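Local coordinates for protein flavin adenine dinucleotide synthase (Saccharomyces cerevisiae, PDB 2WSI) that catalyses the adenylation of FMN with ATP to give the coenzyme FAD, releasing diphosphate, in the last step of FAD biosynthesis, at residues 40-43 against 44-48; 66-69 against 70-74; 114-117 against 118-122. All coordinates share one frame; numbering follows the deposited sequence.

Interaction 1. Residues 40-43 against 44-48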
# COMPACT_ATOMS: atom_id res chain seq x y z
N TYR A 40 -0.54 9.84 -13.28
CA TYR A 40 0.68 10.37 -12.67
C TYR A 40 1.91 9.51 -13.00
O TYR A 40 2.95 10.01 -13.38
CB TYR A 40 0.56 10.40 -11.16
CG TYR A 40 -0.44 11.38 -10.56
CD1 TYR A 40 -0.60 12.66 -11.08
CD2 TYR A 40 -1.18 11.03 -9.43
CE1 TYR A 40 -1.49 13.57 -10.53
CE2 TYR A 40 -2.08 11.95 -8.83
CZ TYR A 40 -2.22 13.21 -9.41
OH TYR A 40 -3.09 14.12 -8.86
N LEU A 41 1.78 8.20 -12.82
CA LEU A 41 2.91 7.29 -13.01
C LEU A 41 3.36 7.23 -14.46
O LEU A 41 4.55 7.40 -14.73
CB LEU A 41 2.53 5.88 -12.52
CG LEU A 41 2.41 5.84 -10.98
CD1 LEU A 41 1.74 4.53 -10.49
CD2 LEU A 41 3.81 6.01 -10.36
N LEU A 42 2.43 6.97 -15.37
CA LEU A 42 2.77 6.77 -16.78
C LEU A 42 3.13 8.07 -17.51
O LEU A 42 4.06 8.09 -18.32
CB LEU A 42 1.62 6.07 -17.50
CG LEU A 42 1.33 4.64 -17.01
CD1 LEU A 42 0.03 4.13 -17.62
CD2 LEU A 42 2.50 3.68 -17.34
N SER A 43 2.40 9.15 -17.19
CA SER A 43 2.54 10.42 -17.90
C SER A 43 3.51 11.39 -17.28
O SER A 43 4.00 12.26 -17.98
CB SER A 43 1.20 11.18 -17.95
OG SER A 43 0.32 10.61 -18.90
N GLU A 44 3.73 11.33 -15.96
CA GLU A 44 4.57 12.32 -15.28
C GLU A 44 5.79 11.74 -14.59
O GLU A 44 6.77 12.43 -14.40
CB GLU A 44 3.77 13.11 -14.25
CG GLU A 44 2.82 14.12 -14.86
CD GLU A 44 1.95 14.78 -13.80
OE1 GLU A 44 2.53 15.38 -12.87
OE2 GLU A 44 0.71 14.68 -13.88
N ILE A 45 5.73 10.47 -14.20
CA ILE A 45 6.83 9.93 -13.42
C ILE A 45 7.78 9.05 -14.22
O ILE A 45 9.00 9.28 -14.23
CB ILE A 45 6.25 9.19 -12.20
CG1 ILE A 45 5.55 10.25 -11.31
CG2 ILE A 45 7.34 8.50 -11.44
CD1 ILE A 45 4.72 9.65 -10.18
N PHE A 46 7.25 8.02 -14.86
CA PHE A 46 8.10 7.09 -15.59
C PHE A 46 8.69 7.75 -16.82
O PHE A 46 9.65 7.25 -17.40
CB PHE A 46 7.34 5.83 -16.01
CG PHE A 46 6.88 4.95 -14.84
CD1 PHE A 46 7.34 5.17 -13.56
CD2 PHE A 46 6.03 3.88 -15.07
CE1 PHE A 46 6.92 4.36 -12.50
CE2 PHE A 46 5.63 3.07 -14.03
CZ PHE A 46 6.06 3.31 -12.74
N VAL A 47 8.14 8.88 -17.23
CA VAL A 47 8.69 9.58 -18.39
C VAL A 47 10.01 10.25 -17.98
O VAL A 47 10.93 10.46 -18.79
CB VAL A 47 7.65 10.59 -18.91
CG1 VAL A 47 8.30 11.70 -19.71
CG2 VAL A 47 6.57 9.83 -19.72
N ARG A 48 10.12 10.56 -16.70
CA ARG A 48 11.26 11.32 -16.21
C ARG A 48 12.30 10.49 -15.47
O ARG A 48 13.50 10.79 -15.54
CB ARG A 48 10.72 12.43 -15.32
CG ARG A 48 11.76 13.32 -14.73
CD ARG A 48 11.06 14.49 -14.09
NE ARG A 48 11.98 15.43 -13.47
CZ ARG A 48 11.58 16.48 -12.77
NH1 ARG A 48 10.27 16.71 -12.60
NH2 ARG A 48 12.48 17.28 -12.23
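F46 N gives its hydrogen to L41 O over 2.8 Å in a nearly straight bond (N-H...O 172°), reaching back five residues where a regular alpha-helix would reach back four. One residue earlier, Y40 O serves E44 N at 3.0 Å in an i-to-i+4 bond. Between these two bonds I45 N is shared weakly by Y40 O and L41 O. The helix thus widens into a pi-type turn at residues 40-43. Outside the backbone, E44 runs extended beside Y40; its OE2 meets the edge of the tyrosine ring at CD1, 3.7 Å away, and the carboxylate stands almost perpendicular to the ring (87°). Y40 OH has a weak hydrogen bond to H196. L41 carries the apolar side: with CG anti to its carbonyl carbon (chi1 -70°), its CD2 meets I45 CD1 at 3.8 Å and F46 CE1 at 4.1 Å. L42 CD2 comes obliquely to the same ring, nearest F46 CD2. L41 and F46 press against helix 64-87, where the F46 ring packs edge-to-face with Y73 and Y80, while I45 rests on strands 178-180 and 189-191.

Interaction 2. Residues 66-69 against 70-74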
# COMPACT_ATOMS: atom_id res chain seq x y z
N CYS A 66 0.49 1.49 1.11
CA CYS A 66 1.60 1.29 0.16
C CYS A 66 1.45 -0.03 -0.60
O CYS A 66 1.95 -0.14 -1.73
CB CYS A 66 2.97 1.44 0.80
SG CYS A 66 3.17 0.38 2.06
N GLN A 67 0.71 -0.98 -0.05
CA GLN A 67 0.35 -2.18 -0.83
C GLN A 67 -0.57 -1.86 -2.02
O GLN A 67 -0.36 -2.37 -3.14
CB GLN A 67 -0.34 -3.24 0.02
CG GLN A 67 -0.38 -4.58 -0.79
CD GLN A 67 -0.99 -5.72 -0.03
OE1 GLN A 67 -1.54 -5.55 1.06
NE2 GLN A 67 -0.93 -6.92 -0.62
N VAL A 68 -1.61 -1.06 -1.81
CA VAL A 68 -2.46 -0.66 -2.93
C VAL A 68 -1.60 0.03 -3.97
O VAL A 68 -1.68 -0.27 -5.17
CB VAL A 68 -3.64 0.24 -2.50
CG1 VAL A 68 -4.25 0.95 -3.74
CG2 VAL A 68 -4.69 -0.61 -1.80
N LEU A 69 -0.75 0.96 -3.52
CA LEU A 69 0.13 1.68 -4.45
C LEU A 69 1.07 0.75 -5.18
O LEU A 69 1.27 0.86 -6.40
CB LEU A 69 0.93 2.76 -3.73
CG LEU A 69 1.75 3.66 -4.65
CD1 LEU A 69 0.92 4.14 -5.86
CD2 LEU A 69 2.40 4.81 -3.89
N LEU A 70 1.63 -0.21 -4.45
CA LEU A 70 2.53 -1.17 -5.09
C LEU A 70 1.81 -1.97 -6.17
O LEU A 70 2.36 -2.18 -7.26
CB LEU A 70 3.12 -2.12 -4.02
CG LEU A 70 4.04 -3.17 -4.63
CD1 LEU A 70 5.18 -2.52 -5.43
CD2 LEU A 70 4.62 -4.07 -3.50
N LEU A 71 0.58 -2.41 -5.91
CA LEU A 71 -0.18 -3.10 -6.95
C LEU A 71 -0.40 -2.19 -8.16
O LEU A 71 -0.21 -2.61 -9.29
CB LEU A 71 -1.54 -3.60 -6.44
CG LEU A 71 -1.55 -4.58 -5.27
CD1 LEU A 71 -3.00 -4.90 -4.88
CD2 LEU A 71 -0.78 -5.86 -5.60
N LEU A 72 -0.79 -0.93 -7.94
CA LEU A 72 -0.96 0.03 -9.05
C LEU A 72 0.35 0.30 -9.80
O LEU A 72 0.38 0.41 -11.03
CB LEU A 72 -1.56 1.35 -8.54
CG LEU A 72 -2.94 1.15 -7.92
CD1 LEU A 72 -3.35 2.45 -7.22
CD2 LEU A 72 -3.95 0.73 -8.99
N TYR A 73 1.43 0.38 -9.05
CA TYR A 73 2.75 0.67 -9.59
C TYR A 73 3.18 -0.47 -10.51
O TYR A 73 3.67 -0.24 -11.62
CB TYR A 73 3.73 0.79 -8.43
CG TYR A 73 5.09 1.36 -8.77
CD1 TYR A 73 5.27 2.74 -8.82
CD2 TYR A 73 6.18 0.55 -9.00
CE1 TYR A 73 6.50 3.30 -9.09
CE2 TYR A 73 7.44 1.08 -9.29
CZ TYR A 73 7.59 2.48 -9.32
OH TYR A 73 8.80 3.08 -9.57
N LEU A 74 2.96 -1.70 -10.05
CA LEU A 74 3.31 -2.88 -10.85
C LEU A 74 2.45 -2.95 -12.10
O LEU A 74 2.93 -3.29 -13.17
CB LEU A 74 3.14 -4.18 -10.02
CG LEU A 74 4.25 -4.33 -8.97
CD1 LEU A 74 3.90 -5.37 -7.93
CD2 LEU A 74 5.59 -4.63 -9.66
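Helix 64-87 follows strand 56-59 in the nucleotide-binding alpha/beta domain of this PAPS reductase relative, and residues 66-74 form two of its early turns, close to the bound FAD. C66 touches the ligand, so the contact begins at the FAD pocket and runs from there into the protein core. Four successive i-to-i+4 bonds make the frame. L70 N to C66 O and Y73 N to L69 O are both 2.7 Å long, and the two middle bonds, from L71 N to Q67 O and from L72 N to V68 O, are the straighter ones, with N-H...O angles of 166° and 167°.

Around this regular backbone the side chains spread to different neighbours. L69, L70 and Y73 all set CG anti to the backbone N and all meet strand 56-59, L69 and L70 lying on F58 and the Y73 ring packing edge-to-face with it, whereas L71 meets C10 of helix 3-18. Q67 ends in an amide whose NE2 is hydrogen-bonded to P212 O and Y127 OH, which satisfies NE2 in a buried setting.

One apolar pair spans the turn itself. V68 and L72 stand side by side and point the same way, together meeting F205 of helix 199-209. In L72, CG sits beside the backbone N (chi1 -61°), which brings it to 3.3 Å from V68 O and folds the leucine back along the preceding turn. From there its CD1 branch reaches V68 CG1, the valine methyl anti to its own backbone N, at 3.9 Å.

Interaction 3. Residues 114-117 against 118-122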
# COMPACT_ATOMS: atom_id res chain seq x y z
N PRO A 114 6.03 -7.82 14.61
CA PRO A 114 6.55 -9.01 13.90
C PRO A 114 5.61 -9.50 12.80
O PRO A 114 6.05 -10.00 11.78
CB PRO A 114 6.65 -10.08 14.99
CG PRO A 114 6.55 -9.35 16.30
CD PRO A 114 5.91 -8.02 16.07
N THR A 115 4.30 -9.38 13.01
CA THR A 115 3.34 -9.79 12.01
C THR A 115 3.57 -9.01 10.71
O THR A 115 3.42 -9.55 9.61
CB THR A 115 1.89 -9.54 12.49
OG1 THR A 115 1.60 -10.36 13.64
CG2 THR A 115 0.90 -9.87 11.37
N LEU A 116 3.90 -7.72 10.86
CA LEU A 116 4.10 -6.82 9.72
C LEU A 116 5.45 -7.12 9.07
O LEU A 116 5.56 -7.19 7.87
CB LEU A 116 4.05 -5.35 10.16
CG LEU A 116 4.19 -4.38 8.98
CD1 LEU A 116 2.91 -4.36 8.17
CD2 LEU A 116 4.59 -2.99 9.42
N GLU A 117 6.49 -7.29 9.88
CA GLU A 117 7.80 -7.68 9.34
C GLU A 117 7.67 -8.94 8.50
O GLU A 117 8.20 -9.03 7.38
CB GLU A 117 8.79 -7.94 10.48
CG GLU A 117 9.43 -6.68 11.07
CD GLU A 117 10.10 -6.93 12.43
OE1 GLU A 117 9.85 -8.02 13.00
OE2 GLU A 117 10.84 -6.03 12.92
N ASN A 118 6.94 -9.92 9.00
CA ASN A 118 6.77 -11.17 8.27
C ASN A 118 6.02 -10.96 6.95
O ASN A 118 6.36 -11.54 5.93
CB ASN A 118 6.05 -12.22 9.12
CG ASN A 118 6.95 -12.82 10.20
OD1 ASN A 118 8.16 -12.82 10.07
ND2 ASN A 118 6.34 -13.30 11.27
N PHE A 119 4.99 -10.12 6.99
CA PHE A 119 4.24 -9.76 5.79
C PHE A 119 5.11 -9.04 4.75
O PHE A 119 4.97 -9.28 3.55
CB PHE A 119 3.05 -8.86 6.17
CG PHE A 119 2.13 -8.59 5.02
CD1 PHE A 119 1.33 -9.60 4.49
CD2 PHE A 119 2.07 -7.33 4.46
CE1 PHE A 119 0.49 -9.34 3.43
CE2 PHE A 119 1.24 -7.08 3.40
CZ PHE A 119 0.44 -8.08 2.89
N VAL A 120 5.98 -8.16 5.21
CA VAL A 120 6.87 -7.46 4.28
C VAL A 120 7.78 -8.44 3.56
O VAL A 120 7.96 -8.37 2.34
CB VAL A 120 7.74 -6.39 5.00
CG1 VAL A 120 8.78 -5.85 4.07
CG2 VAL A 120 6.83 -5.24 5.53
N LEU A 121 8.36 -9.36 4.32
CA LEU A 121 9.23 -10.39 3.73
C LEU A 121 8.46 -11.28 2.74
O LEU A 121 8.92 -11.52 1.64
CB LEU A 121 9.86 -11.26 4.83
CG LEU A 121 10.78 -10.57 5.84
CD1 LEU A 121 11.46 -11.64 6.76
CD2 LEU A 121 11.85 -9.71 5.21
N GLU A 122 7.28 -11.77 3.13
CA GLU A 122 6.51 -12.63 2.23
C GLU A 122 6.09 -11.88 0.96
O GLU A 122 6.16 -12.42 -0.14
CB GLU A 122 5.25 -13.19 2.92
CG GLU A 122 5.53 -14.25 3.99
CD GLU A 122 5.94 -15.60 3.38
OE1 GLU A 122 5.83 -15.77 2.13
OE2 GLU A 122 6.37 -16.48 4.14
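N118 folds back over the first turn of helix 114-126, which begins at P114. N118 N is bonded to P114 O at 2.9 Å, and the side chain of the same residue lies against that oxygen: CG sits beside the backbone N (chi1 -75°), 3.4 Å from P114 O. ND2 comes equally near, but its angle is too poor for a hydrogen bond, so the amide only packs against the oxygen.

Two more side chains put a carbon beside the backbone N and so lie back on the preceding turn, V120 through its CG2 branch and L121 through CG. The V120 CG2 methyl comes to 3.3 Å from L116 O, the oxygen that accepts V120 N. L121 likewise holds CG 3.4 Å from E117 O, the acceptor of its own N-H. L116 and F119 take the other choice, with CG anti to the backbone N; the phenylalanine ring (chi1 -173°) is thereby swung away from the first turn, leaving CB to touch T115 O and L116 O. Among the side chains, L116 CG and V120 CG2 make a loose apolar pair at 4.4 Å.

E117 is extended beyond CG, and its OE2 comes close to D108 OD1, a like charge. T115 OG1 is bonded to D276 OD2 and to S273 N, tying the first turn to the start of helix 274-279, against which P114 also packs. The whole helix is the crossover of a beta-alpha-beta unit, linking strand 102-106 to its parallel neighbour 129-133.

All three are local contacts along one helix each, interaction 1 running on into a loop, yet their surroundings differ. Interaction 2 is wholly buried near the centre of the chain, and its side chains are almost all apolar; interactions 1 and 3 are partly buried, lie on opposite sides of that centre, and include exposed residues such as E44 and N118. Interactions 2 and 3 keep regular i-to-i+4 bonding, whereas interaction 1 mixes it with i-to-i+5 bonds of a pi-type turn. Interaction 2 also joins the set: Y73 CD1 meets L41 CD2 of interaction 1 at 3.9 Å, and Q67 OE1 packs against F119 CZ of interaction 3 at 3.7 Å, while interactions 1 and 3 never touch.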